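Local structure of N-acyl-D-glutamate deacylase (3GIP) at residues Leu71-Val74 and Asp78-Trp81. The protein hydrolyses N-acyl-D-glutamate to free D-glutamate and a carboxylate, as a zinc-binding member of the amidohydrolase superfamily. Numbering follows the deposited sequence.
Sequences LMFV and DLRW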
loop_
_atom_site.group_PDB
_atom_site.type_symbol
_atom_site.label_atom_id
_atom_site.label_comp_id
_atom_site.label_asym_id
_atom_site.label_seq_id
_atom_site.Cartn_x
_atom_site.Cartn_y
_atom_site.Cartn_z
ATOM N N LEU A 71 9.259 2.305 8.188
ATOM C CA LEU A 71 9.929 2.779 9.396
ATOM C C LEU A 71 9.042 3.489 10.410
ATOM O O LEU A 71 9.533 3.972 11.429
ATOM C CB LEU A 71 11.069 3.718 9.002
ATOM C CG LEU A 71 11.948 3.264 7.837
ATOM C CD1 LEU A 71 12.895 4.392 7.457
ATOM C CD2 LEU A 71 12.708 2.002 8.210
ATOM N N MET A 72 7.744 3.550 10.147
ATOM C CA MET A 72 6.830 4.237 11.049
ATOM C C MET A 72 6.503 3.481 12.327
ATOM O O MET A 72 6.066 4.077 13.308
ATOM C CB MET A 72 5.530 4.574 10.314
ATOM C CG MET A 72 5.733 5.509 9.136
ATOM S SD MET A 72 6.507 7.062 9.623
ATOM C CE MET A 72 8.180 6.774 9.135
ATOM N N PHE A 73 6.706 2.171 12.320
ATOM C CA PHE A 73 6.407 1.371 13.497
ATOM C C PHE A 73 7.351 1.740 14.640
ATOM O O PHE A 73 7.080 1.450 15.802
ATOM C CB PHE A 73 6.491 -0.110 13.125
ATOM C CG PHE A 73 5.675 -0.455 11.905
ATOM C CD1 PHE A 73 4.287 -0.330 11.927
ATOM C CD2 PHE A 73 6.295 -0.826 10.718
ATOM C CE1 PHE A 73 3.530 -0.563 10.776
ATOM C CE2 PHE A 73 5.549 -1.062 9.558
ATOM C CZ PHE A 73 4.164 -0.928 9.589
ATOM N N VAL A 74 8.455 2.399 14.303
ATOM C CA VAL A 74 9.408 2.839 15.314
ATOM C C VAL A 74 9.349 4.366 15.441
ATOM O O VAL A 74 9.447 4.911 16.541
ATOM C CB VAL A 74 10.859 2.399 14.968
ATOM C CG1 VAL A 74 11.312 3.035 13.661
ATOM C CG2 VAL A 74 11.803 2.781 16.102
ATOM N N ASP A 78 1.795 5.169 16.527
ATOM C CA ASP A 78 0.332 5.211 16.601
ATOM C C ASP A 78 -0.377 4.679 15.355
ATOM O O ASP A 78 -1.446 4.073 15.460
ATOM C CB ASP A 78 -0.162 6.633 16.887
ATOM C CG ASP A 78 0.264 7.623 15.827
ATOM O OD1 ASP A 78 1.399 8.140 15.913
ATOM O OD2 ASP A 78 -0.531 7.875 14.897
ATOM N N LEU A 79 0.213 4.906 14.186
ATOM C CA LEU A 79 -0.383 4.449 12.930
ATOM C C LEU A 79 -1.860 4.838 12.827
ATOM O O LEU A 79 -2.647 4.140 12.189
ATOM C CB LEU A 79 -0.243 2.927 12.805
ATOM C CG LEU A 79 1.045 2.370 12.189
ATOM C CD1 LEU A 79 1.024 2.636 10.692
ATOM C CD2 LEU A 79 2.273 2.990 12.824
ATOM N N ARG A 80 -2.227 5.960 13.439
ATOM C CA ARG A 80 -3.617 6.411 13.438
ATOM C C ARG A 80 -4.164 6.679 12.037
ATOM O O ARG A 80 -5.372 6.573 11.811
ATOM C CB ARG A 80 -3.756 7.665 14.306
ATOM C CG ARG A 80 -5.190 8.134 14.540
ATOM C CD ARG A 80 -5.961 7.188 15.449
ATOM N NE ARG A 80 -7.195 7.803 15.933
ATOM C CZ ARG A 80 -7.937 7.320 16.924
ATOM N NH1 ARG A 80 -7.579 6.206 17.544
ATOM N NH2 ARG A 80 -9.033 7.965 17.311
ATOM N N TRP A 81 -3.285 7.024 11.100
ATOM C CA TRP A 81 -3.724 7.281 9.733
ATOM C C TRP A 81 -4.251 6.004 9.090
ATOM O O TRP A 81 -5.001 6.060 8.117
ATOM C CB TRP A 81 -2.584 7.882 8.893
ATOM C CG TRP A 81 -1.310 7.076 8.829
ATOM C CD1 TRP A 81 -0.922 6.227 7.832
ATOM C CD2 TRP A 81 -0.248 7.077 9.791
ATOM N NE1 TRP A 81 0.320 5.702 8.110
ATOM C CE2 TRP A 81 0.754 6.207 9.309
ATOM C CE3 TRP A 81 -0.048 7.729 11.015
ATOM C CZ2 TRP A 81 1.942 5.971 10.009
ATOM C CZ3 TRP A 81 1.138 7.493 11.713
ATOM C CH2 TRP A 81 2.113 6.621 11.203
#
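L79 packs against F73 and M72, and W81 against M72, by van der Waals contact; no hydrogen bond joins the two segments. The branched end of L79 approaches the F73 ring obliquely. Its CD2 is 4.0 Å from F73 CD1, and its CG and CD1 both approach F73 CE1. The same CD2 methyl sits 4.0 Å from the backbone O of M72. The root of the M72 side chain meets the indole edge of W81: M72 CB lies near the ring plane, 3.9 Å from W81 CZ2, with M72 CG equally close. The bend at chi2 turns SD away from the indole and chi3 directs CE; the side chain touches P368. CG of W81 sits between its own backbone N and carbonyl carbon (chi1 56°). This folds the indole back beneath L79, whose CA lies 3.6 Å above the ring plane, offset toward the rim. NE1 of W81 bonds to D69 OD1, which would restrict rotation of the ring. D78 OD2 accepts from R80 N at 2.9 Å (166°), on its anti side and 32° out of the carboxylate plane. This Asx turn leads into helix 80-83, with L79 at the N-cap. F73 also packs on strand 87-92 and helix 124-133. The contact joins helix 72-75 to the start of helix 80-83, N-cap included, between parallel strands 57-64 and 87-92 of the amidohydrolase TIM barrel.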